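PDB 4UB9: molinate hydrolase from Gulosibacter molinativorax, which hydrolyses the thiocarbamate pesticide molinate, probably with the help of the zinc ion bound in its amidohydrolase-type TIM barrel. Local coordinates for residues A[36-41]-A[445-450]; A[55-60]-A[65-70]; A[110-115]-A[193-198]; A[180-185]-A[207-212]. All blocks are in the same frame, centred on the assembly; numbering follows the deposited sequence.

Contact 1. Residues A[36-41]-A[445-450]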
loop_
_atom_site.group_PDB
_atom_site.type_symbol
_atom_site.label_atom_id
_atom_site.label_comp_id
_atom_site.label_asym_id
_atom_site.label_seq_id
_atom_site.Cartn_x
_atom_site.Cartn_y
_atom_site.Cartn_z
ATOM N N ILE A 36 -23.875 -11.410 -52.892
ATOM C CA ILE A 36 -24.553 -12.474 -52.153
ATOM C C ILE A 36 -26.044 -12.154 -52.032
ATOM O O ILE A 36 -26.466 -10.990 -52.119
ATOM C CB ILE A 36 -23.929 -12.687 -50.744
ATOM C CG1 ILE A 36 -24.332 -14.038 -50.126
ATOM C CG2 ILE A 36 -24.337 -11.572 -49.782
ATOM C CD1 ILE A 36 -23.431 -14.523 -49.000
ATOM N N ALA A 37 -26.841 -13.195 -51.812
ATOM C CA ALA A 37 -28.268 -13.021 -51.555
ATOM C C ALA A 37 -28.672 -13.831 -50.375
ATOM O O ALA A 37 -28.295 -14.990 -50.221
ATOM C CB ALA A 37 -29.084 -13.436 -52.755
ATOM N N ILE A 38 -29.489 -13.215 -49.553
ATOM C CA ILE A 38 -29.983 -13.829 -48.301
ATOM C C ILE A 38 -31.457 -14.038 -48.583
ATOM O O ILE A 38 -32.194 -13.065 -48.742
ATOM C CB ILE A 38 -29.826 -12.908 -47.052
ATOM C CG1 ILE A 38 -28.546 -12.034 -47.107
ATOM C CG2 ILE A 38 -29.902 -13.712 -45.774
ATOM C CD1 ILE A 38 -27.251 -12.794 -47.154
ATOM N N VAL A 39 -31.884 -15.282 -48.676
ATOM C CA VAL A 39 -33.229 -15.545 -49.224
ATOM C C VAL A 39 -34.243 -16.142 -48.237
ATOM O O VAL A 39 -33.982 -17.116 -47.519
ATOM C CB VAL A 39 -33.209 -16.384 -50.539
ATOM C CG1 VAL A 39 -32.102 -15.916 -51.458
ATOM C CG2 VAL A 39 -33.079 -17.878 -50.259
ATOM N N GLY A 40 -35.416 -15.518 -48.231
ATOM C CA GLY A 40 -36.630 -16.155 -47.741
ATOM C C GLY A 40 -36.735 -16.199 -46.244
ATOM O O GLY A 40 -37.311 -17.128 -45.667
ATOM N N GLY A 41 -36.226 -15.154 -45.602
ATOM C CA GLY A 41 -36.325 -15.048 -44.137
ATOM C C GLY A 41 -37.188 -13.889 -43.684
ATOM O O GLY A 41 -37.575 -13.041 -44.480
ATOM N N GLY A 445 -23.478 -3.847 -47.109
ATOM C CA GLY A 445 -24.039 -5.212 -47.029
ATOM C C GLY A 445 -23.658 -6.046 -45.824
ATOM O O GLY A 445 -23.085 -7.145 -45.931
ATOM N N ASP A 446 -23.989 -5.507 -44.673
ATOM C CA ASP A 446 -23.688 -6.140 -43.410
ATOM C C ASP A 446 -24.942 -6.758 -42.885
ATOM O O ASP A 446 -25.925 -6.062 -42.585
ATOM C CB ASP A 446 -23.159 -5.113 -42.392
ATOM C CG ASP A 446 -21.807 -4.478 -42.797
ATOM O OD1 ASP A 446 -21.167 -4.942 -43.766
ATOM O OD2 ASP A 446 -21.397 -3.486 -42.133
ATOM N N VAL A 447 -24.920 -8.062 -42.670
ATOM C CA VAL A 447 -26.146 -8.771 -42.284
ATOM C C VAL A 447 -25.807 -9.920 -41.397
ATOM O O VAL A 447 -24.766 -10.559 -41.558
ATOM C CB VAL A 447 -26.834 -9.365 -43.525
ATOM C CG1 VAL A 447 -28.042 -10.175 -43.160
ATOM C CG2 VAL A 447 -27.224 -8.262 -44.490
ATOM N N VAL A 448 -26.668 -10.161 -40.423
ATOM C CA VAL A 448 -26.606 -11.386 -39.679
ATOM C C VAL A 448 -27.919 -12.157 -39.783
ATOM O O VAL A 448 -28.988 -11.560 -39.972
ATOM C CB VAL A 448 -26.249 -11.189 -38.210
ATOM C CG1 VAL A 448 -24.962 -10.422 -38.129
ATOM C CG2 VAL A 448 -27.344 -10.502 -37.434
ATOM N N VAL A 449 -27.825 -13.474 -39.616
ATOM C CA VAL A 449 -28.973 -14.353 -39.703
ATOM C C VAL A 449 -29.055 -15.160 -38.437
ATOM O O VAL A 449 -28.084 -15.824 -38.066
ATOM C CB VAL A 449 -28.850 -15.304 -40.910
ATOM C CG1 VAL A 449 -30.052 -16.232 -40.982
ATOM C CG2 VAL A 449 -28.719 -14.518 -42.211
ATOM N N LEU A 450 -30.215 -15.110 -37.785
ATOM C CA LEU A 450 -30.487 -15.872 -36.575
ATOM C C LEU A 450 -31.475 -17.005 -36.817
ATOM O O LEU A 450 -32.362 -16.905 -37.650
ATOM C CB LEU A 450 -31.094 -14.982 -35.516
ATOM C CG LEU A 450 -30.416 -13.654 -35.224
ATOM C CD1 LEU A 450 -31.234 -12.890 -34.204
ATOM C CD2 LEU A 450 -29.026 -13.891 -34.688
#
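Ile38 sets its two branches against two valines, Val447 and Val449, that come from almost the opposite end of the chain. The two strands belong to different sheets that face each other, a beta-sandwich packing consistent with the small beta domain that accompanies the TIM barrel in many amidohydrolases, where N- and C-terminal pieces of the chain are brought together. The CB of Ile38 points across to the other strand, and so do those of Val447 and Val449, which stand two residues apart and therefore on one face of their strand. The CB of Val448, between them, points away, and its side chain touches Leu90 and Leu464. The side chains of Ile38 and Val449 run antiparallel past one another, one methyl of each lying alongside the other. The methyl CG2 of Ile38, anti to the backbone N, serves Val449. Ile38 CG1, placed by a chi1 of -35°, lies 4.4 Å from Val447 CG1, a looser touch. A beta-branched residue suits this place because it offers one arm to each valine. Ile89 of strand 88-95 touches both Ile38 and Val447, and Ile59 touches Val447, while Val449 also meets Lys87 and His466. Just beyond, the chain turns a corner at Gly40, whose positive phi of 78° is easy for a residue without CB; Gly40 and Gly41 face Thr55 as a G1 beta bulge. Val449 presents CG2, the methyl beside its backbone N, and this carbon comes to 3.8 Å from Ile38 CG2.

Contact 2. Residues A[55-60]-A[65-70]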
loop_
_atom_site.group_PDB
_atom_site.type_symbol
_atom_site.label_atom_id
_atom_site.label_comp_id
_atom_site.label_asym_id
_atom_site.label_seq_id
_atom_site.Cartn_x
_atom_site.Cartn_y
_atom_site.Cartn_z
ATOM N N THR A 55 -38.680 -12.567 -47.041
ATOM C CA THR A 55 -37.948 -11.449 -47.605
ATOM C C THR A 55 -36.599 -11.919 -48.057
ATOM O O THR A 55 -36.041 -12.850 -47.522
ATOM C CB THR A 55 -37.814 -10.278 -46.616
ATOM O OG1 THR A 55 -39.104 -9.954 -46.062
ATOM C CG2 THR A 55 -37.266 -9.053 -47.312
ATOM N N THR A 56 -36.150 -11.268 -49.104
ATOM C CA THR A 56 -34.874 -11.494 -49.677
ATOM C C THR A 56 -34.098 -10.179 -49.721
ATOM O O THR A 56 -34.621 -9.125 -50.076
ATOM C CB THR A 56 -34.984 -12.135 -51.086
ATOM O OG1 THR A 56 -35.335 -13.523 -50.918
ATOM C CG2 THR A 56 -33.676 -12.031 -51.878
ATOM N N VAL A 57 -32.827 -10.291 -49.361
ATOM C CA VAL A 57 -31.901 -9.169 -49.397
ATOM C C VAL A 57 -30.775 -9.454 -50.369
ATOM O O VAL A 57 -30.141 -10.514 -50.319
ATOM C CB VAL A 57 -31.269 -8.915 -48.031
ATOM C CG1 VAL A 57 -30.279 -7.753 -48.117
ATOM C CG2 VAL A 57 -32.344 -8.650 -46.999
ATOM N N PHE A 58 -30.558 -8.523 -51.275
ATOM C CA PHE A 58 -29.606 -8.749 -52.335
ATOM C C PHE A 58 -28.496 -7.732 -52.249
ATOM O O PHE A 58 -28.728 -6.512 -52.277
ATOM C CB PHE A 58 -30.261 -8.693 -53.727
ATOM C CG PHE A 58 -29.356 -9.141 -54.839
ATOM C CD1 PHE A 58 -29.126 -10.478 -55.051
ATOM C CD2 PHE A 58 -28.774 -8.222 -55.709
ATOM C CE1 PHE A 58 -28.299 -10.910 -56.077
ATOM C CE2 PHE A 58 -27.953 -8.646 -56.751
ATOM C CZ PHE A 58 -27.707 -9.998 -56.926
ATOM N N ILE A 59 -27.285 -8.263 -52.210
ATOM C CA ILE A 59 -26.082 -7.446 -52.081
ATOM C C ILE A 59 -25.177 -7.693 -53.254
ATOM O O ILE A 59 -24.909 -8.826 -53.615
ATOM C CB ILE A 59 -25.303 -7.750 -50.778
ATOM C CG1 ILE A 59 -26.181 -7.458 -49.557
ATOM C CG2 ILE A 59 -24.014 -6.953 -50.710
ATOM C CD1 ILE A 59 -25.890 -8.378 -48.378
ATOM N N GLU A 60 -24.655 -6.604 -53.777
ATOM C CA GLU A 60 -23.816 -6.613 -54.945
ATOM C C GLU A 60 -22.603 -5.694 -54.723
ATOM O O GLU A 60 -22.747 -4.511 -54.464
ATOM C CB GLU A 60 -24.645 -6.107 -56.106
ATOM C CG GLU A 60 -24.172 -6.549 -57.460
ATOM C CD GLU A 60 -25.065 -6.004 -58.574
ATOM O OE1 GLU A 60 -24.539 -5.508 -59.597
ATOM O OE2 GLU A 60 -26.302 -6.056 -58.408
ATOM N N THR A 65 -28.388 -3.755 -52.849
ATOM C CA THR A 65 -29.075 -3.266 -54.083
ATOM C C THR A 65 -30.573 -3.551 -54.111
ATOM O O THR A 65 -31.316 -2.813 -54.731
ATOM C CB THR A 65 -28.447 -3.837 -55.373
ATOM O OG1 THR A 65 -28.456 -5.266 -55.311
ATOM C CG2 THR A 65 -27.027 -3.341 -55.542
ATOM N N LYS A 66 -31.010 -4.586 -53.417
ATOM C CA LYS A 66 -32.409 -4.936 -53.410
ATOM C C LYS A 66 -32.884 -5.509 -52.100
ATOM O O LYS A 66 -32.233 -6.353 -51.508
ATOM C CB LYS A 66 -32.667 -5.978 -54.506
ATOM C CG LYS A 66 -33.226 -5.413 -55.795
ATOM C CD LYS A 66 -32.849 -6.243 -57.016
ATOM C CE LYS A 66 -33.739 -5.867 -58.198
ATOM N NZ LYS A 66 -32.923 -5.606 -59.413
ATOM N N VAL A 67 -34.076 -5.097 -51.706
ATOM C CA VAL A 67 -34.757 -5.666 -50.544
ATOM C C VAL A 67 -36.232 -5.793 -50.870
ATOM O O VAL A 67 -36.897 -4.812 -51.148
ATOM C CB VAL A 67 -34.666 -4.770 -49.302
ATOM C CG1 VAL A 67 -35.386 -5.409 -48.114
ATOM C CG2 VAL A 67 -33.220 -4.501 -48.976
ATOM N N GLY A 68 -36.746 -7.007 -50.841
ATOM C CA GLY A 68 -38.144 -7.181 -51.119
ATOM C C GLY A 68 -38.603 -8.595 -50.987
ATOM O O GLY A 68 -37.888 -9.470 -50.474
ATOM N N SER A 69 -39.838 -8.796 -51.401
ATOM C CA SER A 69 -40.436 -10.114 -51.345
ATOM C C SER A 69 -39.615 -11.110 -52.112
ATOM O O SER A 69 -39.038 -10.842 -53.170
ATOM C CB SER A 69 -41.853 -10.132 -51.869
ATOM O OG SER A 69 -42.755 -10.085 -50.781
ATOM N N THR A 70 -39.548 -12.274 -51.496
ATOM C CA THR A 70 -38.686 -13.353 -51.945
ATOM C C THR A 70 -38.916 -13.645 -53.446
ATOM O O THR A 70 -37.979 -13.740 -54.230
ATOM C CB THR A 70 -38.876 -14.583 -51.014
ATOM O OG1 THR A 70 -37.851 -15.532 -51.264
ATOM C CG2 THR A 70 -40.283 -15.225 -51.158
#
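Phe58 leaves its strand beside Lys66 and Thr65, and its side chain can be followed outward. Phe58 CB lies 3.7 Å from Lys66 CB, both side chains starting on the same face of the sheet. With CG anti to the backbone N (chi1 -171°), the ring swings along toward Thr65. Phe58 CD2 makes the tight approach, 3.0 Å from Thr65 OG1, which comes in at the ring edge and in its plane; Phe58 CE2 is 3.7 Å from Thr65 OG1. Glu60 OE2 lies in the ring plane at the same edge, 3.5 Å from Phe58 CE2 and farther from CZ at the tip, where the slightly positive C-H rim suits an oxygen. The strands are the antiparallel arms of a beta hairpin, and Thr65 and Lys66 together face Phe58 as a classic beta bulge. Phe58 O thereby becomes a shared acceptor: Thr65 N reaches Phe58 O in the carbonyl plane at 2.8 Å, Lys66 N is tilted a little out of that plane, and Thr65 OG1 donates from above it at 3.3 Å. Threonine fits here because its hydroxyl serves both the carbonyl and the ring edge, while Thr65 CG2 packs 3.7 Å from Glu60 CB. Further along, Thr56 and Gly68 form a doubly hydrogen-bonded pair. Val57 and Val67 point to the other face, and both touch Ile439. Thr56 OG1 meets OG1 of the poorly ordered Thr70 at 3.2 Å, the side chains roughly perpendicular, and Thr56 OG1 also takes a weak hydrogen bond from Gly40 N.

Contact 3. Residues A[110-115]-A[193-198]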
loop_
_atom_site.group_PDB
_atom_site.type_symbol
_atom_site.label_atom_id
_atom_site.label_comp_id
_atom_site.label_asym_id
_atom_site.label_seq_id
_atom_site.Cartn_x
_atom_site.Cartn_y
_atom_site.Cartn_z
ATOM N N GLY A 110 -3.770 -6.617 -14.032
ATOM C CA GLY A 110 -3.469 -7.181 -15.351
ATOM C C GLY A 110 -2.788 -6.267 -16.339
ATOM O O GLY A 110 -2.255 -6.735 -17.362
ATOM N N GLY A 111 -2.869 -4.965 -16.096
ATOM C CA GLY A 111 -2.334 -3.970 -17.052
ATOM C C GLY A 111 -0.881 -4.210 -17.424
ATOM O O GLY A 111 -0.500 -4.157 -18.593
ATOM N N ILE A 112 -0.061 -4.495 -16.418
ATOM C CA ILE A 112 1.356 -4.623 -16.652
ATOM C C ILE A 112 1.612 -5.834 -17.528
ATOM O O ILE A 112 2.265 -5.722 -18.565
ATOM C CB ILE A 112 2.159 -4.759 -15.383
ATOM C CG1 ILE A 112 2.046 -3.500 -14.524
ATOM C CG2 ILE A 112 3.641 -4.960 -15.723
ATOM C CD1 ILE A 112 2.555 -3.694 -13.122
ATOM N N GLU A 113 1.113 -6.978 -17.079
ATOM C CA GLU A 113 1.397 -8.256 -17.737
ATOM C C GLU A 113 0.874 -8.265 -19.152
ATOM O O GLU A 113 1.573 -8.657 -20.087
ATOM C CB GLU A 113 0.865 -9.465 -16.955
ATOM C CG GLU A 113 -0.641 -9.483 -16.723
ATOM C CD GLU A 113 -1.051 -10.361 -15.546
ATOM O OE1 GLU A 113 -1.317 -11.579 -15.751
ATOM O OE2 GLU A 113 -1.176 -9.824 -14.417
ATOM N N TYR A 114 -0.307 -7.724 -19.341
ATOM C CA TYR A 114 -0.892 -7.648 -20.687
ATOM C C TYR A 114 -0.097 -6.730 -21.633
ATOM O O TYR A 114 0.241 -7.102 -22.757
ATOM C CB TYR A 114 -2.299 -7.142 -20.527
ATOM C CG TYR A 114 -3.151 -6.852 -21.752
ATOM C CD1 TYR A 114 -3.819 -7.887 -22.442
ATOM C CD2 TYR A 114 -3.416 -5.560 -22.141
ATOM C CE1 TYR A 114 -4.675 -7.617 -23.498
ATOM C CE2 TYR A 114 -4.292 -5.281 -23.203
ATOM C CZ TYR A 114 -4.890 -6.310 -23.880
ATOM O OH TYR A 114 -5.739 -6.012 -24.907
ATOM N N LEU A 115 0.208 -5.522 -21.183
ATOM C CA LEU A 115 0.907 -4.597 -22.091
ATOM C C LEU A 115 2.343 -5.040 -22.376
ATOM O O LEU A 115 2.875 -4.771 -23.455
ATOM C CB LEU A 115 0.873 -3.171 -21.559
ATOM C CG LEU A 115 -0.553 -2.560 -21.601
ATOM C CD1 LEU A 115 -0.619 -1.220 -20.874
ATOM C CD2 LEU A 115 -1.014 -2.376 -23.019
ATOM N N ARG A 193 2.501 1.416 -10.709
ATOM C CA ARG A 193 3.806 2.121 -10.753
ATOM C C ARG A 193 4.738 1.733 -9.640
ATOM O O ARG A 193 5.931 1.845 -9.777
ATOM C CB ARG A 193 3.645 3.642 -10.776
ATOM C CG ARG A 193 3.672 4.188 -12.200
ATOM C CD ARG A 193 3.535 5.703 -12.296
ATOM N NE ARG A 193 3.295 6.125 -13.691
ATOM C CZ ARG A 193 4.235 6.449 -14.574
ATOM N NH1 ARG A 193 5.544 6.429 -14.259
ATOM N NH2 ARG A 193 3.875 6.795 -15.797
ATOM N N THR A 194 4.203 1.272 -8.516
ATOM C CA THR A 194 5.060 0.850 -7.423
ATOM C C THR A 194 5.907 -0.403 -7.730
ATOM O O THR A 194 6.841 -0.691 -7.027
ATOM C CB THR A 194 4.257 0.584 -6.129
ATOM O OG1 THR A 194 3.346 -0.509 -6.309
ATOM C CG2 THR A 194 3.481 1.848 -5.698
ATOM N N VAL A 195 5.529 -1.178 -8.739
ATOM C CA VAL A 195 6.208 -2.440 -8.998
ATOM C C VAL A 195 6.648 -2.647 -10.421
ATOM O O VAL A 195 7.002 -3.751 -10.805
ATOM C CB VAL A 195 5.337 -3.651 -8.598
ATOM C CG1 VAL A 195 4.964 -3.597 -7.135
ATOM C CG2 VAL A 195 4.055 -3.704 -9.407
ATOM N N MET A 196 6.595 -1.602 -11.223
ATOM C CA MET A 196 7.026 -1.676 -12.610
ATOM C C MET A 196 8.060 -0.564 -12.864
ATOM O O MET A 196 8.186 0.352 -12.061
ATOM C CB MET A 196 5.854 -1.496 -13.557
ATOM C CG MET A 196 5.289 -0.090 -13.551
ATOM S SD MET A 196 3.677 0.079 -14.346
ATOM C CE MET A 196 4.119 -0.383 -16.013
ATOM N N SER A 197 8.805 -0.679 -13.957
ATOM C CA SER A 197 9.765 0.333 -14.282
ATOM C C SER A 197 9.029 1.632 -14.636
ATOM O O SER A 197 7.982 1.606 -15.291
ATOM C CB SER A 197 10.685 -0.080 -15.442
ATOM O OG SER A 197 9.958 -0.276 -16.637
ATOM N N ARG A 198 9.615 2.751 -14.236
ATOM C CA ARG A 198 9.116 4.050 -14.640
ATOM C C ARG A 198 9.208 4.203 -16.153
ATOM O O ARG A 198 8.291 4.729 -16.799
ATOM C CB ARG A 198 9.888 5.134 -13.920
ATOM C CG ARG A 198 9.459 6.558 -14.226
ATOM C CD ARG A 198 10.351 7.526 -13.445
ATOM N NE ARG A 198 11.809 7.305 -13.555
ATOM C CZ ARG A 198 12.561 7.354 -14.669
ATOM N NH1 ARG A 198 12.035 7.590 -15.876
ATOM N NH2 ARG A 198 13.871 7.134 -14.567
#
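Ile112, near the start of helix 111-118, is met by two consecutive residues of the 193-198 loop, Val195 and Met196. The loop approaches from Arg193, which is salt-bridged to Asp202 and Asp205 of helix 198-209. Val195 is the first to touch: Val195 CG2 lies 4.0 Å from Ile112 CD1, the one side chain lying across the other. Met196 follows with a longer reach. Met196 CB is 4.0 Å from Ile112 CD1, and Met196 SD lies 3.9 Å from Ile112 CG1. The bend at chi3 (-63°) keeps the terminal methyl in play, Met196 CE resting 4.0 Å from Ile112 CG1. Flexible, unbranched methionine can follow the isoleucine in this way, while isoleucine extends far enough from the helix to meet both partners. Cutting Ile112 back to an alanine removes CG1, CG2 and CD1, and the methyl of Val195 and the thioether of Met196 would probably lose their common support and be left facing a gap. Ser197 comes next and takes the N-cap position of helix 198-209, its OG bonded to Phe200 N and also to Glu113 OE1 of the second subunit, while Arg198 begins the helix, its N bound to Asp384 OD2 of the same neighbour. Buried apolar packing within one chain thus sits behind a subunit interface where Met196 also packs on Glu113 of the second subunit, and where a serine N-cap with a carboxylate as second partner ties a helix start to the next subunit.

Contact 4. Residues A[180-185]-A[207-212]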
loop_
_atom_site.group_PDB
_atom_site.type_symbol
_atom_site.label_atom_id
_atom_site.label_comp_id
_atom_site.label_asym_id
_atom_site.label_seq_id
_atom_site.Cartn_x
_atom_site.Cartn_y
_atom_site.Cartn_z
ATOM N N PRO A 180 -2.918 4.537 -18.525
ATOM C CA PRO A 180 -3.181 3.381 -17.636
ATOM C C PRO A 180 -2.273 3.274 -16.435
ATOM O O PRO A 180 -2.594 2.531 -15.519
ATOM C CB PRO A 180 -2.999 2.169 -18.548
ATOM C CG PRO A 180 -2.145 2.677 -19.686
ATOM C CD PRO A 180 -2.518 4.116 -19.873
ATOM N N PHE A 181 -1.170 4.008 -16.388
ATOM C CA PHE A 181 -0.302 3.944 -15.177
ATOM C C PHE A 181 -0.314 5.270 -14.398
ATOM O O PHE A 181 0.592 5.639 -13.709
ATOM C CB PHE A 181 1.052 3.425 -15.532
ATOM C CG PHE A 181 0.966 2.081 -16.163
ATOM C CD1 PHE A 181 0.468 1.020 -15.431
ATOM C CD2 PHE A 181 1.247 1.894 -17.515
ATOM C CE1 PHE A 181 0.306 -0.221 -16.028
ATOM C CE2 PHE A 181 1.078 0.668 -18.095
ATOM C CZ PHE A 181 0.615 -0.390 -17.346
ATOM N N THR A 182 -1.489 5.829 -14.411
ATOM C CA THR A 182 -1.816 7.130 -13.885
ATOM C C THR A 182 -2.861 6.908 -12.774
ATOM O O THR A 182 -3.357 5.817 -12.583
ATOM C CB THR A 182 -2.406 7.878 -15.088
ATOM O OG1 THR A 182 -1.432 8.753 -15.622
ATOM C CG2 THR A 182 -3.624 8.534 -14.798
ATOM N N GLY A 183 -3.198 7.952 -12.054
ATOM C CA GLY A 183 -4.237 7.892 -11.020
ATOM C C GLY A 183 -5.600 7.470 -11.513
ATOM O O GLY A 183 -6.432 6.919 -10.757
ATOM N N ASP A 184 -5.854 7.810 -12.752
ATOM C CA ASP A 184 -7.079 7.402 -13.421
ATOM C C ASP A 184 -7.346 5.869 -13.506
ATOM O O ASP A 184 -8.468 5.458 -13.755
ATOM C CB ASP A 184 -7.127 8.025 -14.794
ATOM C CG ASP A 184 -7.324 9.534 -14.736
ATOM O OD1 ASP A 184 -8.196 9.998 -14.027
ATOM O OD2 ASP A 184 -6.639 10.258 -15.430
ATOM N N PHE A 185 -6.329 5.045 -13.279
ATOM C CA PHE A 185 -6.516 3.601 -13.282
ATOM C C PHE A 185 -5.991 2.957 -12.019
ATOM O O PHE A 185 -5.910 1.778 -11.937
ATOM C CB PHE A 185 -5.821 2.983 -14.481
ATOM C CG PHE A 185 -6.455 3.339 -15.794
ATOM C CD1 PHE A 185 -6.272 4.591 -16.345
ATOM C CD2 PHE A 185 -7.219 2.402 -16.483
ATOM C CE1 PHE A 185 -6.809 4.897 -17.578
ATOM C CE2 PHE A 185 -7.781 2.704 -17.697
ATOM C CZ PHE A 185 -7.598 3.967 -18.248
ATOM N N MET A 207 1.801 6.439 -25.165
ATOM C CA MET A 207 1.078 5.932 -26.353
ATOM C C MET A 207 -0.463 5.982 -26.214
ATOM O O MET A 207 -1.178 6.029 -27.215
ATOM C CB MET A 207 1.577 4.558 -26.805
ATOM C CG MET A 207 1.079 3.363 -26.035
ATOM S SD MET A 207 1.377 1.822 -26.952
ATOM C CE MET A 207 0.407 0.787 -25.834
ATOM N N PHE A 208 -0.985 6.004 -24.991
ATOM C CA PHE A 208 -2.423 6.255 -24.803
ATOM C C PHE A 208 -2.802 7.743 -24.788
ATOM O O PHE A 208 -3.807 8.148 -25.372
ATOM C CB PHE A 208 -2.942 5.573 -23.524
ATOM C CG PHE A 208 -3.111 4.101 -23.683
ATOM C CD1 PHE A 208 -4.263 3.577 -24.247
ATOM C CD2 PHE A 208 -2.089 3.242 -23.343
ATOM C CE1 PHE A 208 -4.409 2.209 -24.410
ATOM C CE2 PHE A 208 -2.222 1.886 -23.508
ATOM C CZ PHE A 208 -3.382 1.359 -24.035
ATOM N N GLU A 209 -2.022 8.538 -24.061
ATOM C CA GLU A 209 -2.368 9.960 -23.837
ATOM C C GLU A 209 -2.161 10.818 -25.071
ATOM O O GLU A 209 -2.939 11.727 -25.347
ATOM C CB GLU A 209 -1.547 10.542 -22.707
ATOM C CG GLU A 209 -1.894 10.021 -21.316
ATOM C CD GLU A 209 -0.987 10.602 -20.240
ATOM O OE1 GLU A 209 -0.156 11.461 -20.559
ATOM O OE2 GLU A 209 -1.083 10.200 -19.066
ATOM N N VAL A 210 -1.091 10.506 -25.800
ATOM C CA VAL A 210 -0.613 11.306 -26.945
ATOM C C VAL A 210 -0.748 12.802 -26.683
ATOM O O VAL A 210 -1.338 13.536 -27.458
ATOM C CB VAL A 210 -1.273 10.927 -28.285
ATOM C CG1 VAL A 210 -0.806 9.546 -28.692
ATOM C CG2 VAL A 210 -2.773 10.907 -28.175
ATOM N N GLY A 211 -0.144 13.235 -25.581
ATOM C CA GLY A 211 -0.113 14.646 -25.209
ATOM C C GLY A 211 -1.427 15.199 -24.690
ATOM O O GLY A 211 -1.517 16.383 -24.407
ATOM N N MET A 212 -2.454 14.375 -24.588
ATOM C CA MET A 212 -3.808 14.895 -24.238
ATOM C C MET A 212 -4.266 14.417 -22.864
ATOM O O MET A 212 -5.458 14.260 -22.595
ATOM C CB MET A 212 -4.824 14.526 -25.309
ATOM C CG MET A 212 -4.396 14.931 -26.726
ATOM S SD MET A 212 -4.105 16.720 -26.934
ATOM C CE MET A 212 -5.776 17.331 -26.933
#
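Pro180 packs on Phe208 in an apolar contact between a loop and a helix end: the loop that follows strand 174-175 folds back onto the last turn of helix 198-209, inside the amidohydrolase domain. The side chain of Thr182 lies about 13 Å from a bound zinc ion, so this is packing near, not in, the metal site. Phe208 CG stands anti to the carbonyl carbon (chi1 -76°), which brings the ring against Pro180, the two side chains crossing at about a right angle. CD of Pro180 lies 3.6 Å from CD2 of Phe208, and its CG is 3.7 Å from the same atom, an oblique approach. The same proline also serves its own loop, Pro180 CA lying 3.5 Å above the Phe185 ring plane. Phe208 in turn stacks with Trp145, which continues the apolar cluster. A compact ring suits Pro180 because it brings CG and CD to Phe208 with phi restrained by the ring. With an alanine there, those two carbons would be gone, and Phe208 would probably lose its neighbour on this side, with a gap opened between loop and helix. Glu209 extends its carboxylate toward Thr182, but Glu209 OE2 stays 3.8 Å from Thr182 OG1, too long for a bond, and is instead bonded to Gly179 N. The pairing therefore rests on carbon contacts, while the carboxylate finds its hydrogen at a backbone amide next to Pro180.

From the N terminus, 36-41 opens contact 1, which closes only at 445-450 and so encloses the other three. Contact 2 follows soon after, a hairpin whose segments 55-60 and 65-70 are separated by only four residues, and shares a sheet with strand 36-39, so these two touch. The chain then enters the barrel part, where contact 3 opens at 110-115. Before it closes at 193-198, contact 4 has opened at 180-185, to close at 207-212; the two cross. They meet through Phe181, whose ring packs on Ile112, Leu115 and Met196, while its O accepts from Arg193 NE. Centres of contacts 1 and 3 lie about 45 Å apart, on opposite sides of the chain's centre.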